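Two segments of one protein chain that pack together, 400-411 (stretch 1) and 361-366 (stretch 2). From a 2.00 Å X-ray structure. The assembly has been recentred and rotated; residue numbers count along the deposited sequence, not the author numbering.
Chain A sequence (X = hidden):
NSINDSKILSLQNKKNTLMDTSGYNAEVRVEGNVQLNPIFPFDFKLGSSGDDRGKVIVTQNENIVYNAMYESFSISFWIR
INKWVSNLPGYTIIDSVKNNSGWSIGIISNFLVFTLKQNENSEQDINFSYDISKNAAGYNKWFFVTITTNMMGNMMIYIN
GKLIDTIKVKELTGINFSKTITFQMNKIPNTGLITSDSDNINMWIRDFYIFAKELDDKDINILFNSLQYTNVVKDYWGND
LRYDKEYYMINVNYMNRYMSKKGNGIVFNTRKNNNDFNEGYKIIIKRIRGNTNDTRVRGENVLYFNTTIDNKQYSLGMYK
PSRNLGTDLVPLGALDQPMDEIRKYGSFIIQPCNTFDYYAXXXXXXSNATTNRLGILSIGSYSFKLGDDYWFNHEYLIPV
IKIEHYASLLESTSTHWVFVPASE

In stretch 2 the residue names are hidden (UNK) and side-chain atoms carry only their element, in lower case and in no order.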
ATOM      1  N   VAL A 400       4.656  20.278 -13.504  1.00 20.23           N
ATOM      2  CA  VAL A 400       5.236  21.612 -13.434  1.00 21.73           C
ATOM      3  C   VAL A 400       5.940  21.831 -12.100  1.00 22.99           C
ATOM      4  O   VAL A 400       5.522  21.310 -11.071  1.00 22.54           O
ATOM      5  CB  VAL A 400       4.117  22.686 -13.610  1.00 24.62           C
ATOM      6  CG1 VAL A 400       3.122  22.587 -12.462  1.00 24.02           C
ATOM      7  CG2 VAL A 400       4.710  24.080 -13.687  1.00 26.03           C
ATOM      8  N   ILE A 401       7.021  22.599 -12.124  1.00 23.55           N
ATOM      9  CA  ILE A 401       7.767  22.881 -10.907  1.00 23.41           C
ATOM     10  C   ILE A 401       7.521  24.322 -10.451  1.00 25.28           C
ATOM     11  O   ILE A 401       7.564  25.245 -11.254  1.00 24.41           O
ATOM     12  CB  ILE A 401       9.283  22.681 -11.130  1.00 23.28           C
ATOM     13  CG1 ILE A 401       9.560  21.233 -11.550  1.00 20.11           C
ATOM     14  CG2 ILE A 401      10.052  23.001  -9.851  1.00 23.59           C
ATOM     15  CD1 ILE A 401      10.996  20.967 -11.914  1.00 22.63           C
ATOM     16  N   LYS A 402       7.226  24.499  -9.165  1.00 27.25           N
ATOM     17  CA  LYS A 402       7.027  25.833  -8.598  1.00 28.65           C
ATOM     18  C   LYS A 402       8.379  26.111  -7.949  1.00 29.03           C
ATOM     19  O   LYS A 402       8.754  25.462  -6.972  1.00 28.32           O
ATOM     20  CB  LYS A 402       5.914  25.825  -7.546  1.00 28.88           C
ATOM     21  CG  LYS A 402       5.693  27.171  -6.865  1.00 31.61           C
ATOM     22  CD  LYS A 402       5.252  28.241  -7.861  1.00 33.81           C
ATOM     23  CE  LYS A 402       5.166  29.616  -7.205  1.00 32.08           C
ATOM     24  NZ  LYS A 402       4.195  29.631  -6.082  1.00 32.67           N
ATOM     25  N   ILE A 403       9.109  27.076  -8.494  1.00 30.86           N
ATOM     26  CA  ILE A 403      10.450  27.376  -8.018  1.00 34.69           C
ATOM     27  C   ILE A 403      10.720  27.828  -6.581  1.00 38.81           C
ATOM     28  O   ILE A 403      10.802  27.000  -5.678  1.00 42.66           O
ATOM     29  CB  ILE A 403      11.145  28.337  -9.007  1.00 33.74           C
ATOM     30  CG1 ILE A 403      11.232  27.648 -10.368  1.00 33.17           C
ATOM     31  CG2 ILE A 403      12.557  28.681  -8.542  1.00 32.19           C
ATOM     32  CD1 ILE A 403      11.898  26.284 -10.309  1.00 32.43           C
ATOM     33  N   GLU A 404      10.857  29.123  -6.355  1.00 41.83           N
ATOM     34  CA  GLU A 404      11.211  29.604  -5.025  1.00 43.66           C
ATOM     35  C   GLU A 404      10.140  29.634  -3.944  1.00 42.62           C
ATOM     36  O   GLU A 404      10.403  29.282  -2.794  1.00 42.87           O
ATOM     37  CB  GLU A 404      11.823  30.995  -5.149  1.00 45.74           C
ATOM     38  CG  GLU A 404      12.425  31.518  -3.871  1.00 50.82           C
ATOM     39  CD  GLU A 404      12.888  32.945  -4.017  1.00 54.50           C
ATOM     40  OE1 GLU A 404      13.575  33.240  -5.020  1.00 56.24           O
ATOM     41  OE2 GLU A 404      12.568  33.770  -3.131  1.00 57.23           O
ATOM     42  N   HIS A 405       8.938  30.057  -4.300  1.00 42.09           N
ATOM     43  CA  HIS A 405       7.874  30.153  -3.318  1.00 40.76           C
ATOM     44  C   HIS A 405       6.833  29.057  -3.480  1.00 39.22           C
ATOM     45  O   HIS A 405       5.974  29.132  -4.356  1.00 39.87           O
ATOM     46  CB  HIS A 405       7.224  31.536  -3.412  1.00 42.09           C
ATOM     47  CG  HIS A 405       8.209  32.663  -3.347  1.00 44.60           C
ATOM     48  ND1 HIS A 405       8.913  33.100  -4.451  1.00 45.68           N
ATOM     49  CD2 HIS A 405       8.653  33.400  -2.303  1.00 45.70           C
ATOM     50  CE1 HIS A 405       9.748  34.056  -4.087  1.00 44.96           C
ATOM     51  NE2 HIS A 405       9.612  34.258  -2.790  1.00 45.97           N
ATOM     52  N   TYR A 406       6.910  28.044  -2.619  1.00 36.84           N
ATOM     53  CA  TYR A 406       5.980  26.921  -2.678  1.00 36.49           C
ATOM     54  C   TYR A 406       5.555  26.393  -1.306  1.00 36.53           C
ATOM     55  O   TYR A 406       5.244  25.212  -1.159  1.00 35.35           O
ATOM     56  CB  TYR A 406       6.601  25.788  -3.504  1.00 33.95           C
ATOM     57  CG  TYR A 406       7.929  25.281  -2.981  1.00 31.66           C
ATOM     58  CD1 TYR A 406       7.985  24.298  -1.995  1.00 33.03           C
ATOM     59  CD2 TYR A 406       9.133  25.786  -3.475  1.00 31.93           C
ATOM     60  CE1 TYR A 406       9.207  23.826  -1.511  1.00 32.15           C
ATOM     61  CE2 TYR A 406      10.360  25.323  -2.998  1.00 33.11           C
ATOM     62  CZ  TYR A 406      10.388  24.342  -2.017  1.00 33.32           C
ATOM     63  OH  TYR A 406      11.592  23.877  -1.546  1.00 33.30           O
ATOM     64  N   ALA A 407       5.529  27.267  -0.306  1.00 37.60           N
ATOM     65  CA  ALA A 407       5.136  26.857   1.038  1.00 38.56           C
ATOM     66  C   ALA A 407       3.706  26.314   1.047  1.00 39.34           C
ATOM     67  O   ALA A 407       3.419  25.314   1.703  1.00 40.06           O
ATOM     68  CB  ALA A 407       5.267  28.032   2.006  1.00 38.92           C
ATOM     69  N   SER A 408       2.813  26.966   0.308  1.00 40.13           N
ATOM     70  CA  SER A 408       1.424  26.524   0.247  1.00 42.26           C
ATOM     71  C   SER A 408       1.270  25.170  -0.436  1.00 42.04           C
ATOM     72  O   SER A 408       0.410  24.377  -0.060  1.00 43.14           O
ATOM     73  CB  SER A 408       0.567  27.558  -0.480  1.00 44.03           C
ATOM     74  OG  SER A 408       0.538  28.782   0.233  1.00 48.88           O
ATOM     75  N   LEU A 409       2.103  24.908  -1.441  1.00 40.96           N
ATOM     76  CA  LEU A 409       2.051  23.642  -2.172  1.00 40.07           C
ATOM     77  C   LEU A 409       2.573  22.488  -1.333  1.00 39.47           C
ATOM     78  O   LEU A 409       2.240  21.324  -1.567  1.00 39.67           O
ATOM     79  CB  LEU A 409       2.878  23.737  -3.457  1.00 38.99           C
ATOM     80  CG  LEU A 409       2.208  24.371  -4.671  1.00 37.35           C
ATOM     81  CD1 LEU A 409       3.213  24.477  -5.795  1.00 36.65           C
ATOM     82  CD2 LEU A 409       1.023  23.520  -5.106  1.00 37.76           C
ATOM     83  N   LEU A 410       3.399  22.825  -0.355  1.00 38.43           N
ATOM     84  CA  LEU A 410       3.999  21.842   0.529  1.00 38.40           C
ATOM     85  C   LEU A 410       2.947  20.934   1.164  1.00 38.12           C
ATOM     86  O   LEU A 410       3.238  19.796   1.539  1.00 37.79           O
ATOM     87  CB  LEU A 410       4.789  22.567   1.614  1.00 39.30           C
ATOM     88  CG  LEU A 410       5.974  21.851   2.256  1.00 42.75           C
ATOM     89  CD1 LEU A 410       7.014  21.507   1.194  1.00 42.29           C
ATOM     90  CD2 LEU A 410       6.581  22.759   3.317  1.00 43.64           C
ATOM     91  N   GLU A 411       1.723  21.434   1.272  1.00 37.78           N
ATOM     92  CA  GLU A 411       0.635  20.677   1.887  1.00 38.39           C
ATOM     93  C   GLU A 411      -0.416  20.192   0.899  1.00 35.81           C
ATOM     94  O   GLU A 411      -1.398  19.563   1.290  1.00 35.75           O
ATOM     95  CB  GLU A 411      -0.049  21.534   2.953  1.00 42.51           C
ATOM     96  CG  GLU A 411       0.800  21.805   4.177  1.00 47.37           C
ATOM     97  CD  GLU A 411       1.226  20.527   4.865  1.00 50.98           C
ATOM     98  OE1 GLU A 411       2.127  19.840   4.340  1.00 53.00           O
ATOM     99  OE2 GLU A 411       0.647  20.199   5.924  1.00 54.45           O
ATOM    100  N   UNK A 361       4.928  10.119  -2.578  1.00 20.33           N
ATOM    101  CA  UNK A 361       6.159  10.835  -2.337  1.00 21.46           C
ATOM    102  C   UNK A 361       6.070  12.248  -2.857  1.00 21.24           C
ATOM    103  O   UNK A 361       5.185  12.588  -3.643  1.00 20.46           O
ATOM    104  c   UNK A 361       7.318  10.123  -3.039  1.00 24.08           C
ATOM    105  o   UNK A 361       7.127  10.143  -4.449  1.00 28.76           O
ATOM    106  N   UNK A 362       6.994  13.071  -2.389  1.00 21.33           N
ATOM    107  CA  UNK A 362       7.093  14.439  -2.840  1.00 20.74           C
ATOM    108  C   UNK A 362       8.470  14.533  -3.474  1.00 21.85           C
ATOM    109  O   UNK A 362       9.421  13.891  -3.018  1.00 20.94           O
ATOM    110  c   UNK A 362       5.286  16.776  -0.300  1.00 26.61           C
ATOM    111  o   UNK A 362       4.436  17.658  -0.431  1.00 27.09           O
ATOM    112  n   UNK A 362       6.074  16.696   0.761  1.00 23.64           N
ATOM    113  c   UNK A 362       6.933  15.418  -1.678  1.00 23.73           C
ATOM    114  c   UNK A 362       5.469  15.705  -1.363  1.00 23.89           C
ATOM    115  N   UNK A 363       8.553  15.300  -4.554  1.00 21.38           N
ATOM    116  CA  UNK A 363       9.789  15.469  -5.297  1.00 22.39           C
ATOM    117  C   UNK A 363      10.182  16.942  -5.356  1.00 21.81           C
ATOM    118  O   UNK A 363       9.418  17.784  -5.818  1.00 22.15           O
ATOM    119  c   UNK A 363       9.605  14.902  -6.715  1.00 20.11           C
ATOM    120  c   UNK A 363       9.442  13.377  -6.770  1.00 20.08           C
ATOM    121  c   UNK A 363       8.729  12.955  -8.049  1.00 21.71           C
ATOM    122  c   UNK A 363      10.817  12.730  -6.672  1.00 18.30           C
ATOM    123  N   UNK A 364      11.382  17.240  -4.877  1.00 22.53           N
ATOM    124  CA  UNK A 364      11.892  18.606  -4.871  1.00 22.80           C
ATOM    125  C   UNK A 364      13.006  18.771  -5.906  1.00 21.78           C
ATOM    126  O   UNK A 364      13.911  17.944  -5.979  1.00 20.76           O
ATOM    127  c   UNK A 364      11.377  18.846  -2.397  1.00 23.68           C
ATOM    128  c   UNK A 364      10.531  19.918  -2.133  1.00 25.32           C
ATOM    129  c   UNK A 364      11.202  17.662  -1.684  1.00 24.70           C
ATOM    130  c   UNK A 364       9.519  19.811  -1.177  1.00 25.29           C
ATOM    131  c   UNK A 364      10.196  17.544  -0.728  1.00 23.93           C
ATOM    132  c   UNK A 364       9.352  18.622  -0.476  1.00 24.73           C
ATOM    133  c   UNK A 364      12.422  18.943  -3.471  1.00 22.68           C
ATOM    134  N   UNK A 365      12.929  19.827  -6.712  1.00 21.42           N
ATOM    135  CA  UNK A 365      13.962  20.086  -7.707  1.00 22.39           C
ATOM    136  C   UNK A 365      15.282  20.301  -6.969  1.00 23.88           C
ATOM    137  O   UNK A 365      15.363  21.101  -6.032  1.00 23.21           O
ATOM    138  c   UNK A 365      14.972  20.669 -10.530  1.00 24.35           C
ATOM    139  c   UNK A 365      13.625  21.329  -8.536  1.00 22.28           C
ATOM    140  c   UNK A 365      14.728  21.767  -9.512  1.00 25.56           C
ATOM    141  c   UNK A 365      14.326  23.061 -10.210  1.00 24.75           C
ATOM    142  N   UNK A 366      16.305  19.574  -7.396  1.00 22.74           N
ATOM    143  CA  UNK A 366      17.623  19.642  -6.793  1.00 25.08           C
ATOM    144  C   UNK A 366      18.510  20.721  -7.396  1.00 26.37           C
ATOM    145  O   UNK A 366      18.429  21.019  -8.587  1.00 25.65           O
ATOM    146  c   UNK A 366      18.318  18.291  -6.946  1.00 25.81           C
ATOM    147  o   UNK A 366      19.705  18.407  -6.698  1.00 28.45           O
TER

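Position 361 carries two side-chain atoms, one carbon and then one oxygen. The oxygen sits at the end of a single unbranched carbon, so this is a hydroxymethyl group. It does not reach stretch 1, and the oxygen is hydrogen-bonded elsewhere in the structure. The residue is Ser361.

Position 362 has three carbons in a row, the third carrying one oxygen and one nitrogen. That is a carboxamide on a two-carbon arm. CA-to-CB points toward stretch 1, and the terminal group comes close to the backbone of Leu410. The residue is Gln362. As modelled, Gln362 OE1 lies 3.1 Å from Leu410 O. The amide is probably turned over in the model, so the nature of this polar contact stays open.

Position 363 has four carbons, forked at the second. The branch point is one carbon beyond CB, which excludes isoleucine. The side chain does not reach stretch 1 and is buried. The residue is Leu363.

Position 364 has one carbon followed by a ring of six carbons. No oxygen is attached to the ring, so it is not a tyrosine. CA-to-CB points sideways, but the ring end comes nearer to stretch 1, where it meets Tyr406 and Leu410. The residue is Phe364. Its CE1 lies 4.0 Å from Tyr406 CE1 and 3.8 Å from Leu410 CD1. Both of these partner atoms are at the edge of the Phe364 ring, near its plane.

Position 365 again has four carbons forked at the second. CA-to-CB points toward stretch 1, and the side chain meets Ile401 and Ile403. The residue is Leu365. Leu365 CB is 4.2 Å from Ile401 CG2, and Leu365 CD2 is 4.0 Å from Ile403 CD1.

Position 366 has one carbon and then one oxygen. It makes no contact with stretch 1, and its oxygen is hydrogen-bonded elsewhere in the structure. The residue is Ser366.

The contact is small, burying 271 Å² in all, and mostly apolar. No clear hydrogen bond crosses it. Leu365 packs against the two isoleucines. Phe364 packs against Tyr406 and Leu410. After the strand 400-402, stretch 1 turns through a loop that begins at Ile403. Lys402 NZ, from the end of the strand, donates a hydrogen bond to His405 O in the loop at 2.5 Å. A weak backbone bond from Leu410 N to Tyr406 O, 3.1 Å, links the two partners of Phe364; a second weak bond runs from Leu410 N to Ala407 O, 3.2 Å.

Stretch 2 (361-366) SQLFLS
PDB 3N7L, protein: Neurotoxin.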